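Local coordinates for putative type VI secretion protein (Escherichia coli, PDB 3U66) that probably serves as the TssL component of a bacterial type VI secretion system, attached to the inner membrane with this helical domain in the cytoplasm, at residues Gln11-Gly16 with Ile62-Phe67; Pro15-Val20 with Cys68-Glu73; Val124-Cys129 with Ala157-Phe162; Arg110-Leu115 with Glu149-Ala154; Ala34-Ala39 with Trp85-Gln90. All coordinates share one frame; numbering follows the deposited sequence.

Interaction 1: Gln11-Gly16 with Ile62-Phe67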
# COMPACT_ATOMS: atom_id res chain seq x y z
N GLN A 11 11.56 7.20 -6.78
CA GLN A 11 11.70 8.65 -6.95
C GLN A 11 10.32 9.31 -7.10
O GLN A 11 10.11 10.40 -6.57
CB GLN A 11 12.49 8.92 -8.24
CG GLN A 11 13.89 9.48 -8.11
CD GLN A 11 14.47 9.89 -9.46
OE1 GLN A 11 13.77 10.01 -10.49
NE2 GLN A 11 15.77 10.14 -9.49
N ILE A 12 9.40 8.68 -7.89
CA ILE A 12 8.04 9.15 -8.17
C ILE A 12 7.16 9.07 -6.90
O ILE A 12 6.37 9.99 -6.65
CB ILE A 12 7.35 8.32 -9.32
CG1 ILE A 12 8.26 7.95 -10.51
CG2 ILE A 12 6.04 8.93 -9.77
CD1 ILE A 12 8.72 9.06 -11.46
N PHE A 13 7.26 7.97 -6.14
CA PHE A 13 6.43 7.74 -4.96
C PHE A 13 6.97 8.26 -3.64
O PHE A 13 6.19 8.33 -2.69
CB PHE A 13 6.02 6.26 -4.86
CG PHE A 13 5.04 5.77 -5.90
CD1 PHE A 13 3.70 6.16 -5.86
CD2 PHE A 13 5.44 4.89 -6.89
CE1 PHE A 13 2.80 5.69 -6.82
CE2 PHE A 13 4.54 4.43 -7.86
CZ PHE A 13 3.23 4.84 -7.82
N TYR A 14 8.27 8.64 -3.57
CA TYR A 14 8.90 9.16 -2.35
C TYR A 14 8.12 10.29 -1.65
O TYR A 14 7.84 10.15 -0.47
CB TYR A 14 10.38 9.55 -2.55
CG TYR A 14 11.38 8.43 -2.34
CD1 TYR A 14 11.37 7.66 -1.18
CD2 TYR A 14 12.42 8.22 -3.24
CE1 TYR A 14 12.29 6.65 -0.97
CE2 TYR A 14 13.35 7.20 -3.04
CZ TYR A 14 13.28 6.42 -1.91
OH TYR A 14 14.20 5.43 -1.70
N PRO A 15 7.70 11.39 -2.33
CA PRO A 15 6.93 12.43 -1.62
C PRO A 15 5.66 11.88 -0.95
O PRO A 15 5.38 12.21 0.21
CB PRO A 15 6.60 13.45 -2.72
CG PRO A 15 7.61 13.23 -3.76
CD PRO A 15 7.86 11.75 -3.76
N GLY A 16 4.92 11.03 -1.67
CA GLY A 16 3.70 10.39 -1.20
C GLY A 16 3.96 9.42 -0.07
O GLY A 16 3.25 9.43 0.95
N ILE A 62 -0.96 -0.95 -11.17
CA ILE A 62 -0.75 -1.74 -9.94
C ILE A 62 0.00 -0.89 -8.88
O ILE A 62 -0.41 -0.86 -7.71
CB ILE A 62 -0.20 -3.20 -10.14
CG1 ILE A 62 0.35 -3.84 -8.85
CG2 ILE A 62 0.86 -3.27 -11.20
CD1 ILE A 62 -0.60 -4.11 -7.76
N MSE A 63 1.05 -0.18 -9.31
CA MSE A 63 1.82 0.71 -8.42
C MSE A 63 0.95 1.81 -7.80
O MSE A 63 1.02 2.03 -6.59
CB MSE A 63 2.99 1.34 -9.18
CG MSE A 63 4.21 0.43 -9.27
SE MSE A 63 5.42 1.06 -10.67
CE MSE A 63 6.90 1.04 -9.81
N LEU A 64 0.10 2.46 -8.63
CA LEU A 64 -0.82 3.50 -8.21
C LEU A 64 -1.95 2.96 -7.34
O LEU A 64 -2.42 3.68 -6.45
CB LEU A 64 -1.37 4.26 -9.41
CG LEU A 64 -0.40 5.24 -10.08
CD1 LEU A 64 -0.78 5.47 -11.53
CD2 LEU A 64 -0.33 6.56 -9.32
N TYR A 65 -2.39 1.71 -7.60
CA TYR A 65 -3.43 1.03 -6.84
C TYR A 65 -2.95 0.80 -5.40
O TYR A 65 -3.63 1.22 -4.46
CB TYR A 65 -3.81 -0.31 -7.49
CG TYR A 65 -5.02 -0.98 -6.86
CD1 TYR A 65 -4.88 -1.90 -5.84
CD2 TYR A 65 -6.31 -0.69 -7.32
CE1 TYR A 65 -5.99 -2.49 -5.24
CE2 TYR A 65 -7.42 -1.28 -6.73
CZ TYR A 65 -7.26 -2.18 -5.69
OH TYR A 65 -8.35 -2.76 -5.10
N ALA A 66 -1.75 0.19 -5.25
CA ALA A 66 -1.12 -0.10 -3.96
C ALA A 66 -0.94 1.18 -3.18
O ALA A 66 -1.24 1.19 -1.99
CB ALA A 66 0.23 -0.78 -4.17
N PHE A 67 -0.53 2.28 -3.85
CA PHE A 67 -0.38 3.58 -3.20
C PHE A 67 -1.70 4.16 -2.71
O PHE A 67 -1.73 4.71 -1.60
CB PHE A 67 0.36 4.59 -4.10
CG PHE A 67 0.65 5.88 -3.39
CD1 PHE A 67 1.75 6.01 -2.56
CD2 PHE A 67 -0.19 6.98 -3.54
CE1 PHE A 67 2.01 7.20 -1.89
CE2 PHE A 67 0.07 8.17 -2.87
CZ PHE A 67 1.17 8.27 -2.05
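Helix segments 11-16 and 62-67 run nearly parallel, at 12° between their directions, but their axes stay 12.0 Å apart, so large side chains have to span the gap. Phe13 makes the largest contribution. Its CG lies anti to its own carbonyl carbon (chi1 -70°), which sends the ring across toward the second helix, where it settles among Met63, Leu64 and Phe67. The CE2 corner meets Met63 CB at 3.7 Å, while CE1, on the other side of CZ, meets Phe67 CB at 3.8 Å and Leu64 CD2 at 4.1 Å. Phe67 comes back the other way, its CG anti to the backbone N, and the two side chains reach past one another, each toward the other's helix. Their rings are tilted by 35°, an oblique pair. The tip of Phe67 continues to the first helix, where the ring edge abuts the backbone of Gly16, with Phe67 CZ 3.4 Å from Gly16 CA. Glycine suits this place because a beta carbon would point straight at that ring. An alanine in place of Phe13 would take away the ring that bridges to Met63, Leu64 and Phe67 and would probably loosen this level of the interface. All five touching residues are buried, and such apolar, aromatic-filled side-chain packing between near-parallel helices is characteristic of a helical-bundle core, here that of the DotU/TssL family domain.

Interaction 2: Pro15-Val20 with Cys68-Glu73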
# COMPACT_ATOMS: atom_id res chain seq x y z
N PRO A 15 7.70 11.39 -2.33
CA PRO A 15 6.93 12.43 -1.62
C PRO A 15 5.66 11.88 -0.95
O PRO A 15 5.38 12.21 0.21
CB PRO A 15 6.60 13.45 -2.72
CG PRO A 15 7.61 13.23 -3.76
CD PRO A 15 7.86 11.75 -3.76
N GLY A 16 4.92 11.03 -1.67
CA GLY A 16 3.70 10.39 -1.20
C GLY A 16 3.96 9.42 -0.07
O GLY A 16 3.25 9.43 0.95
N TRP A 17 5.00 8.59 -0.23
CA TRP A 17 5.45 7.64 0.79
C TRP A 17 5.83 8.33 2.09
O TRP A 17 5.47 7.83 3.16
CB TRP A 17 6.61 6.78 0.28
CG TRP A 17 6.22 5.69 -0.68
CD1 TRP A 17 4.98 5.13 -0.84
CD2 TRP A 17 7.09 4.99 -1.58
NE1 TRP A 17 5.02 4.16 -1.81
CE2 TRP A 17 6.31 4.03 -2.26
CE3 TRP A 17 8.46 5.12 -1.90
CZ2 TRP A 17 6.84 3.21 -3.26
CZ3 TRP A 17 8.99 4.27 -2.86
CH2 TRP A 17 8.19 3.34 -3.54
N LEU A 18 6.51 9.50 2.00
CA LEU A 18 6.88 10.26 3.18
C LEU A 18 5.63 10.83 3.86
O LEU A 18 5.54 10.79 5.09
CB LEU A 18 7.92 11.34 2.84
CG LEU A 18 8.56 12.11 4.02
CD1 LEU A 18 9.40 11.19 4.93
CD2 LEU A 18 9.40 13.27 3.51
N MSE A 19 4.65 11.30 3.05
CA MSE A 19 3.36 11.83 3.51
C MSE A 19 2.56 10.77 4.29
O MSE A 19 2.06 11.09 5.36
CB MSE A 19 2.56 12.41 2.34
CG MSE A 19 1.18 13.00 2.72
SE MSE A 19 -0.11 13.15 1.20
CE MSE A 19 0.30 11.49 0.28
N VAL A 20 2.47 9.52 3.77
CA VAL A 20 1.76 8.44 4.47
C VAL A 20 2.47 8.09 5.78
O VAL A 20 1.81 7.90 6.79
CB VAL A 20 1.31 7.18 3.64
CG1 VAL A 20 1.22 7.45 2.15
CG2 VAL A 20 2.15 5.94 3.93
N CYS A 68 -2.77 4.10 -3.55
CA CYS A 68 -4.11 4.58 -3.21
C CYS A 68 -4.62 3.82 -1.98
O CYS A 68 -5.04 4.44 -1.02
CB CYS A 68 -5.07 4.44 -4.39
SG CYS A 68 -4.94 5.76 -5.62
N ALA A 69 -4.50 2.49 -2.01
CA ALA A 69 -4.87 1.57 -0.93
C ALA A 69 -4.07 1.84 0.35
O ALA A 69 -4.63 1.75 1.44
CB ALA A 69 -4.67 0.14 -1.38
N LEU A 70 -2.77 2.20 0.20
CA LEU A 70 -1.88 2.52 1.32
C LEU A 70 -2.31 3.83 1.99
O LEU A 70 -2.56 3.86 3.20
CB LEU A 70 -0.39 2.53 0.87
CG LEU A 70 0.70 3.10 1.80
CD1 LEU A 70 0.82 2.32 3.11
CD2 LEU A 70 2.03 3.18 1.10
N LEU A 71 -2.44 4.90 1.19
CA LEU A 71 -2.85 6.23 1.63
C LEU A 71 -4.27 6.26 2.23
O LEU A 71 -4.45 6.88 3.28
CB LEU A 71 -2.71 7.23 0.47
CG LEU A 71 -2.92 8.72 0.75
CD1 LEU A 71 -2.16 9.20 2.00
CD2 LEU A 71 -2.49 9.52 -0.44
N ASP A 72 -5.25 5.58 1.60
CA ASP A 72 -6.63 5.49 2.10
C ASP A 72 -6.67 4.83 3.48
O ASP A 72 -7.34 5.35 4.37
CB ASP A 72 -7.54 4.70 1.14
CG ASP A 72 -7.97 5.43 -0.12
OD1 ASP A 72 -8.10 6.67 -0.07
OD2 ASP A 72 -8.25 4.75 -1.12
N GLU A 73 -5.95 3.70 3.66
CA GLU A 73 -5.90 2.96 4.92
C GLU A 73 -5.26 3.76 6.06
O GLU A 73 -5.79 3.72 7.17
CB GLU A 73 -5.19 1.61 4.75
CG GLU A 73 -5.49 0.63 5.87
CD GLU A 73 -4.48 -0.49 6.00
OE1 GLU A 73 -3.38 -0.25 6.54
OE2 GLU A 73 -4.80 -1.60 5.53
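In the helical bundle of this DotU-family domain, segments 15-20 and 68-73 of two long helices cross at 25°, their axes approaching to 10.3 Å. The backbones come closest where the end of 15-20 reaches the middle of 68-73, the CA atoms of Val20 and Leu71 being 5.8 Å apart, and the close packing is found there. Val20 divides its two methyls between consecutive leucines: CG2 meets Leu70 CG at 3.8 Å, and CG1 turns to Leu71. A short, branched residue suits so close an approach. Leu70 has its CG anti to the backbone N (chi1 168°), which carries the branched end toward Val20, while Leu71 starts more to the flank and brings its methyls back into the interface. The contact thins out on the Trp17 side. That indole leaves its helix pointing away, and only its CD1 returns to graze Leu70 CD2 at 4.0 Å; it also packs on Cys127, Arg130 and Leu134. Leu18, on the outer side of the same helix, is exposed. An alanine replacing Leu70 would remove the methyls that meet both Val20 and Trp17 and would probably loosen the packing against those two residues. On the opposite flank the selenomethionine at Met19 bends at chi3, and its side chain runs crosswise to Leu71, with Met19 CE 3.5 Å from Leu71 CD2.

Interaction 3: Val124-Cys129 with Ala157-Phe162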
# COMPACT_ATOMS: atom_id res chain seq x y z
N VAL A 124 7.43 -2.93 -9.68
CA VAL A 124 6.12 -3.25 -9.11
C VAL A 124 6.31 -3.95 -7.76
O VAL A 124 5.69 -3.53 -6.78
CB VAL A 124 5.25 -4.08 -10.11
CG1 VAL A 124 3.97 -4.61 -9.46
CG2 VAL A 124 4.92 -3.27 -11.36
N LEU A 125 7.19 -4.98 -7.69
CA LEU A 125 7.52 -5.73 -6.47
C LEU A 125 8.09 -4.83 -5.39
O LEU A 125 7.86 -5.10 -4.21
CB LEU A 125 8.53 -6.87 -6.74
CG LEU A 125 8.11 -8.10 -7.55
CD1 LEU A 125 9.18 -9.14 -7.51
CD2 LEU A 125 6.81 -8.70 -7.06
N THR A 126 8.87 -3.80 -5.79
CA THR A 126 9.48 -2.83 -4.88
C THR A 126 8.37 -2.02 -4.21
O THR A 126 8.34 -1.94 -2.98
CB THR A 126 10.52 -1.97 -5.62
OG1 THR A 126 11.54 -2.83 -6.16
CG2 THR A 126 11.15 -0.90 -4.73
N CYS A 127 7.45 -1.48 -5.02
CA CYS A 127 6.32 -0.68 -4.55
C CYS A 127 5.39 -1.45 -3.62
O CYS A 127 4.94 -0.89 -2.62
CB CYS A 127 5.57 -0.09 -5.73
SG CYS A 127 6.49 1.21 -6.59
N LEU A 128 5.16 -2.75 -3.91
CA LEU A 128 4.34 -3.64 -3.08
C LEU A 128 5.01 -3.92 -1.73
O LEU A 128 4.32 -4.10 -0.71
CB LEU A 128 4.01 -4.94 -3.83
CG LEU A 128 3.10 -4.82 -5.06
CD1 LEU A 128 3.03 -6.12 -5.81
CD2 LEU A 128 1.69 -4.35 -4.69
N CYS A 129 6.36 -3.93 -1.71
CA CYS A 129 7.15 -4.12 -0.49
C CYS A 129 7.10 -2.84 0.33
O CYS A 129 6.92 -2.88 1.55
CB CYS A 129 8.59 -4.51 -0.82
SG CYS A 129 8.78 -6.23 -1.35
N ALA A 157 11.38 -12.48 -0.57
CA ALA A 157 12.41 -13.35 -1.15
C ALA A 157 12.76 -13.01 -2.60
O ALA A 157 13.88 -13.29 -3.04
CB ALA A 157 11.97 -14.81 -1.04
N ARG A 158 11.81 -12.40 -3.33
CA ARG A 158 12.00 -12.06 -4.74
C ARG A 158 12.55 -10.67 -5.03
O ARG A 158 12.81 -10.35 -6.19
CB ARG A 158 10.75 -12.40 -5.55
CG ARG A 158 10.94 -13.69 -6.31
CD ARG A 158 9.68 -14.49 -6.39
NE ARG A 158 8.93 -14.20 -7.60
CZ ARG A 158 7.72 -14.69 -7.84
NH1 ARG A 158 7.11 -15.47 -6.95
NH2 ARG A 158 7.09 -14.39 -8.97
N VAL A 159 12.77 -9.87 -3.97
CA VAL A 159 13.34 -8.52 -4.09
C VAL A 159 14.60 -8.39 -3.20
O VAL A 159 14.52 -8.65 -1.99
CB VAL A 159 12.28 -7.39 -3.92
CG1 VAL A 159 11.64 -7.44 -2.55
CG2 VAL A 159 12.86 -6.00 -4.19
N PRO A 160 15.78 -8.06 -3.79
CA PRO A 160 17.01 -7.97 -2.97
C PRO A 160 17.00 -6.86 -1.92
O PRO A 160 17.50 -7.06 -0.81
CB PRO A 160 18.13 -7.75 -4.00
CG PRO A 160 17.44 -7.19 -5.19
CD PRO A 160 16.06 -7.78 -5.21
N ALA A 161 16.38 -5.72 -2.25
CA ALA A 161 16.28 -4.52 -1.41
C ALA A 161 15.43 -4.72 -0.12
O ALA A 161 15.45 -3.87 0.78
CB ALA A 161 15.70 -3.39 -2.24
N PHE A 162 14.67 -5.81 -0.04
CA PHE A 162 13.77 -6.05 1.07
C PHE A 162 13.87 -7.42 1.69
O PHE A 162 14.21 -8.40 1.02
CB PHE A 162 12.32 -5.78 0.63
CG PHE A 162 12.02 -4.34 0.32
CD1 PHE A 162 12.22 -3.83 -0.96
CD2 PHE A 162 11.56 -3.48 1.30
CE1 PHE A 162 11.97 -2.49 -1.25
CE2 PHE A 162 11.30 -2.14 1.02
CZ PHE A 162 11.51 -1.65 -0.25
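The aromatic part of the contact belongs to Cys129 and Phe162. Cys129 CB stands over the centre of the Phe162 ring, 3.6 Å from the centroid and 12° off the normal, a CH-pi contact in which a slim residue lets the ring lie close to the helix. The sulfur is placed more obliquely, Cys129 SG being 4.6 Å from the Phe162 centroid, and makes a sulfur-aromatic contact. Thr126 CG2 meets the ring at its edge, 3.9 Å from Phe162 CE1. Phe162 and Val159 are presented by a type I beta turn, Val159 to Phe162, that follows helix 148-157 and folds the chain back over helix 122-133. Pro160, with its fixed phi, suits the second position of such a turn, and a weak hydrogen bond from Phe162 N to Val159 O closes it. Among the apolar contacts, Val159 CG1 reaches Cys129 SG at 3.3 Å. Leu125 CD1 touches the aliphatic root of Arg158 at CB, 4.1 Å away. The polar ends look elsewhere. Thr126 OG1, a van der Waals neighbour of Val159 CG2, is hydrogen-bonded to Val122 O within its own helix, and the Arg158 guanidinium gives NH1 to Leu115 O.

Interaction 4: Arg110-Leu115 with Glu149-Ala154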
# COMPACT_ATOMS: atom_id res chain seq x y z
N ARG A 110 -4.02 -9.25 -5.54
CA ARG A 110 -3.16 -8.68 -6.57
C ARG A 110 -1.69 -8.98 -6.32
O ARG A 110 -0.95 -9.16 -7.29
CB ARG A 110 -3.42 -7.17 -6.67
CG ARG A 110 -2.69 -6.46 -7.78
CD ARG A 110 -3.46 -6.34 -9.08
NE ARG A 110 -4.71 -5.60 -8.91
CZ ARG A 110 -4.95 -4.35 -9.32
NH1 ARG A 110 -4.01 -3.67 -9.95
NH2 ARG A 110 -6.13 -3.80 -9.11
N ILE A 111 -1.24 -9.03 -5.06
CA ILE A 111 0.15 -9.37 -4.70
C ILE A 111 0.45 -10.84 -5.05
O ILE A 111 1.50 -11.14 -5.62
CB ILE A 111 0.50 -9.00 -3.22
CG1 ILE A 111 0.55 -7.46 -3.01
CG2 ILE A 111 1.84 -9.64 -2.76
CD1 ILE A 111 0.37 -6.97 -1.58
N ARG A 112 -0.52 -11.72 -4.76
CA ARG A 112 -0.44 -13.16 -5.01
C ARG A 112 -0.35 -13.50 -6.50
O ARG A 112 0.44 -14.37 -6.86
CB ARG A 112 -1.60 -13.92 -4.35
CG ARG A 112 -1.64 -13.74 -2.83
CD ARG A 112 -1.90 -15.03 -2.08
NE ARG A 112 -2.92 -15.87 -2.70
CZ ARG A 112 -4.23 -15.77 -2.47
NH1 ARG A 112 -4.69 -14.85 -1.64
NH2 ARG A 112 -5.08 -16.58 -3.08
N GLU A 113 -1.15 -12.82 -7.35
CA GLU A 113 -1.09 -13.07 -8.80
C GLU A 113 0.20 -12.56 -9.44
O GLU A 113 0.59 -13.04 -10.51
CB GLU A 113 -2.38 -12.70 -9.56
CG GLU A 113 -3.00 -11.37 -9.19
CD GLU A 113 -4.52 -11.38 -9.23
OE1 GLU A 113 -5.13 -12.30 -8.63
OE2 GLU A 113 -5.10 -10.45 -9.84
N GLN A 114 0.88 -11.61 -8.77
CA GLN A 114 2.17 -11.08 -9.19
C GLN A 114 3.24 -12.12 -8.85
O GLN A 114 4.19 -12.29 -9.62
CB GLN A 114 2.48 -9.74 -8.50
CG GLN A 114 1.79 -8.54 -9.13
CD GLN A 114 2.27 -8.21 -10.52
OE1 GLN A 114 3.46 -8.02 -10.78
NE2 GLN A 114 1.35 -8.13 -11.46
N LEU A 115 3.06 -12.84 -7.73
CA LEU A 115 3.96 -13.91 -7.28
C LEU A 115 3.86 -15.17 -8.14
O LEU A 115 4.82 -15.94 -8.20
CB LEU A 115 3.76 -14.24 -5.79
CG LEU A 115 4.23 -13.19 -4.77
CD1 LEU A 115 3.93 -13.63 -3.37
CD2 LEU A 115 5.71 -12.89 -4.90
N GLU A 149 1.79 -14.09 6.53
CA GLU A 149 3.17 -14.42 6.91
C GLU A 149 3.94 -15.07 5.76
O GLU A 149 5.08 -14.70 5.49
CB GLU A 149 3.15 -15.33 8.15
N ASP A 150 3.27 -15.99 5.04
CA ASP A 150 3.83 -16.74 3.91
C ASP A 150 3.93 -15.89 2.63
O ASP A 150 4.93 -15.97 1.93
CB ASP A 150 3.03 -18.03 3.69
CG ASP A 150 2.92 -18.93 4.92
OD1 ASP A 150 3.79 -18.81 5.83
OD2 ASP A 150 1.99 -19.77 4.97
N VAL A 151 2.90 -15.06 2.35
CA VAL A 151 2.84 -14.15 1.20
C VAL A 151 3.91 -13.06 1.35
O VAL A 151 4.61 -12.75 0.38
CB VAL A 151 1.42 -13.56 1.01
CG1 VAL A 151 1.39 -12.49 -0.08
CG2 VAL A 151 0.41 -14.65 0.71
N ILE A 152 4.07 -12.50 2.57
CA ILE A 152 5.10 -11.50 2.89
C ILE A 152 6.50 -12.08 2.63
O ILE A 152 7.26 -11.48 1.87
CB ILE A 152 4.93 -10.93 4.33
CG1 ILE A 152 3.65 -10.07 4.43
CG2 ILE A 152 6.16 -10.13 4.78
CD1 ILE A 152 3.18 -9.70 5.86
N ARG A 153 6.80 -13.27 3.20
CA ARG A 153 8.09 -13.98 3.04
C ARG A 153 8.44 -14.24 1.57
O ARG A 153 9.57 -14.00 1.17
CB ARG A 153 8.09 -15.30 3.82
CG ARG A 153 8.43 -15.15 5.28
CD ARG A 153 8.18 -16.45 6.03
NE ARG A 153 7.10 -16.31 7.01
CZ ARG A 153 7.29 -16.03 8.30
NH1 ARG A 153 8.51 -15.87 8.77
NH2 ARG A 153 6.25 -15.92 9.12
N ALA A 154 7.45 -14.70 0.79
CA ALA A 154 7.59 -15.02 -0.63
C ALA A 154 7.88 -13.78 -1.48
O ALA A 154 8.72 -13.85 -2.37
CB ALA A 154 6.33 -15.71 -1.14
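Two backbone N-H groups grip the carbonyl oxygen of Ile111: Leu115 N lies 3.1 Å from Ile111 O and, more weakly bound, Gln114 N at 3.2 Å, as helix 103-115 reaches its last turn. Segment 110-115 crosses segment 149-154 at 47° with the axes 10.7 Å apart, and the contact between them is apolar. Val151 is its centre. Its CG1, anti to the backbone N, meets Ile111 CG2 at 3.9 Å, and its CG2 packs on the methylene CD of Arg112 at 3.6 Å. An arginine works here because the bends at chi2 and chi3 let CD rest on the valine methyl while NE forms a salt bridge with Glu146. One turn on, Leu115 CD1 lies against Ala154 CB at 3.9 Å, the small alanine permitting the close approach. Ile111 also packs on Leu128 of helix 122-133, Val151 on Trp108 of helix 103-115, and Ile152 on Leu132, so helix 148-157 lies against both helices.

Interaction 5: Ala34-Ala39 with Trp85-Gln90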
# COMPACT_ATOMS: atom_id res chain seq x y z
N ALA A 34 -8.42 19.43 2.43
CA ALA A 34 -7.20 20.02 1.87
C ALA A 34 -6.17 18.91 1.62
O ALA A 34 -5.42 18.99 0.63
CB ALA A 34 -6.64 21.05 2.84
N LEU A 35 -6.14 17.89 2.50
CA LEU A 35 -5.25 16.72 2.40
C LEU A 35 -5.67 15.82 1.24
O LEU A 35 -4.80 15.35 0.50
CB LEU A 35 -5.22 15.94 3.72
CG LEU A 35 -4.15 14.85 3.83
CD1 LEU A 35 -2.80 15.43 4.21
CD2 LEU A 35 -4.56 13.77 4.80
N TYR A 36 -6.99 15.59 1.06
CA TYR A 36 -7.55 14.78 -0.03
C TYR A 36 -7.17 15.34 -1.40
O TYR A 36 -6.92 14.57 -2.33
CB TYR A 36 -9.09 14.70 0.10
CG TYR A 36 -9.73 13.64 -0.77
CD1 TYR A 36 -9.87 12.33 -0.32
CD2 TYR A 36 -10.22 13.95 -2.03
CE1 TYR A 36 -10.47 11.35 -1.11
CE2 TYR A 36 -10.81 12.98 -2.84
CZ TYR A 36 -10.94 11.68 -2.37
OH TYR A 36 -11.52 10.72 -3.17
N ARG A 37 -7.13 16.67 -1.51
CA ARG A 37 -6.80 17.38 -2.73
C ARG A 37 -5.35 17.19 -3.06
O ARG A 37 -5.04 16.90 -4.21
CB ARG A 37 -7.09 18.87 -2.53
CG ARG A 37 -8.55 19.24 -2.54
CD ARG A 37 -8.66 20.73 -2.60
NE ARG A 37 -9.10 21.21 -3.91
CZ ARG A 37 -8.30 21.36 -4.97
NH1 ARG A 37 -7.03 21.00 -4.90
NH2 ARG A 37 -8.79 21.85 -6.10
N ARG A 38 -4.45 17.36 -2.08
CA ARG A 38 -3.00 17.16 -2.21
C ARG A 38 -2.74 15.71 -2.58
O ARG A 38 -1.98 15.45 -3.51
CB ARG A 38 -2.29 17.53 -0.91
CG ARG A 38 -0.92 18.16 -1.12
CD ARG A 38 0.23 17.25 -0.73
NE ARG A 38 0.34 17.09 0.72
CZ ARG A 38 1.44 16.71 1.36
NH1 ARG A 38 2.56 16.44 0.68
NH2 ARG A 38 1.44 16.58 2.68
N ALA A 39 -3.45 14.76 -1.92
CA ALA A 39 -3.39 13.32 -2.18
C ALA A 39 -3.70 13.05 -3.65
O ALA A 39 -2.90 12.39 -4.31
CB ALA A 39 -4.38 12.58 -1.30
N TRP A 85 -12.87 15.61 7.71
CA TRP A 85 -12.60 14.47 6.85
C TRP A 85 -13.91 13.94 6.30
O TRP A 85 -14.66 14.70 5.68
CB TRP A 85 -11.87 13.35 7.61
CG TRP A 85 -10.73 13.81 8.44
CD1 TRP A 85 -10.80 14.41 9.67
CD2 TRP A 85 -9.34 13.63 8.18
NE1 TRP A 85 -9.55 14.66 10.15
CE2 TRP A 85 -8.63 14.17 9.27
CE3 TRP A 85 -8.62 13.06 7.12
CZ2 TRP A 85 -7.25 14.16 9.34
CZ3 TRP A 85 -7.24 13.06 7.19
CH2 TRP A 85 -6.58 13.57 8.31
N ARG A 86 -14.21 12.63 6.54
CA ARG A 86 -15.40 11.92 6.06
C ARG A 86 -15.65 12.15 4.56
O ARG A 86 -16.74 11.91 4.03
CB ARG A 86 -16.63 12.23 6.92
N THR A 87 -14.60 12.62 3.87
CA THR A 87 -14.54 12.85 2.42
C THR A 87 -14.03 11.55 1.81
O THR A 87 -14.61 11.04 0.84
CB THR A 87 -13.62 14.06 2.11
OG1 THR A 87 -14.10 15.20 2.81
CG2 THR A 87 -13.54 14.37 0.60
N TRP A 88 -12.98 10.97 2.45
CA TRP A 88 -12.39 9.66 2.13
C TRP A 88 -13.43 8.62 2.56
O TRP A 88 -13.82 7.77 1.76
CB TRP A 88 -11.07 9.40 2.90
CG TRP A 88 -10.07 10.51 2.87
CD1 TRP A 88 -10.20 11.74 3.43
CD2 TRP A 88 -8.74 10.43 2.39
NE1 TRP A 88 -9.05 12.46 3.27
CE2 TRP A 88 -8.13 11.68 2.64
CE3 TRP A 88 -7.99 9.44 1.75
CZ2 TRP A 88 -6.83 11.97 2.28
CZ3 TRP A 88 -6.69 9.73 1.39
CH2 TRP A 88 -6.13 10.99 1.65
N GLN A 89 -13.92 8.73 3.82
CA GLN A 89 -14.95 7.84 4.35
C GLN A 89 -16.08 7.76 3.31
O GLN A 89 -16.45 6.65 2.92
CB GLN A 89 -15.44 8.31 5.73
N GLN A 90 -16.56 8.93 2.81
CA GLN A 90 -17.60 9.01 1.78
C GLN A 90 -17.06 8.44 0.46
O GLN A 90 -17.59 7.44 -0.02
CB GLN A 90 -18.09 10.46 1.60
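Tyr36 drives the edge of its ring into the face of the Trp88 indole: Tyr36 CD1 sits over the centre of the bicycle, 3.5 Å from Trp88 CE2. The planes stand at 89°, and the Tyr36 ring centroid is 4.8 Å from that of the Trp88 five-membered ring, a T-shaped (edge-to-face) pair. With CG anti to the backbone N (chi1 -167°), the phenol reaches out from helix 32-52 to the indole face, and its OH makes weak hydrogen bonds to Asp91 O and Pro92 O. Thr87 CG2 lies over one face of the tyrosine, toward the rim, in a CH-pi contact 4.2 Å from the Tyr36 centroid. The Thr87 rotamer is probably steadied by OG1, which hydrogen-bonds to Trp85 O at 3.0 Å from above the carbonyl plane. The far end of the indole comes up to the helix, Trp88 CH2 lying 3.8 Å from Ala39 CB; a small residue suits that place because the six-membered ring comes so near. Leu35 CD2 fills the corner between the two tryptophans, touching Trp85 CZ3 at 3.7 Å and Trp88 CZ2 at 3.8 Å. The cross-contact is thus made by C-H edges, methyls and pi faces, and its hold on the short helix 87-90 probably depends on complementary shape and dispersion more than on directed polar bonds.

Starting at the N terminus, helix 7-24 meets helix 57-76 twice. Interactions 1 and 2 share Pro15 and Gly16, follow the two helices in the same direction, and each closes a long loop that contains helix 32-52. That helix opens interaction 5, which closes later at 85-90 and so crosses both; Leu71 and Ala39 touch where 2 and 5 meet. Farther along, 110-115 opens interaction 4 and 124-129 opens interaction 3, and these cross too, closing at 149-154 and 157-162 with a probable Arg158-Leu115 hydrogen bond between them. Interaction 5 lies on the opposite side of the chain's centre from both. Met63 and Phe13 against Cys127 join the earlier helices to the later ones.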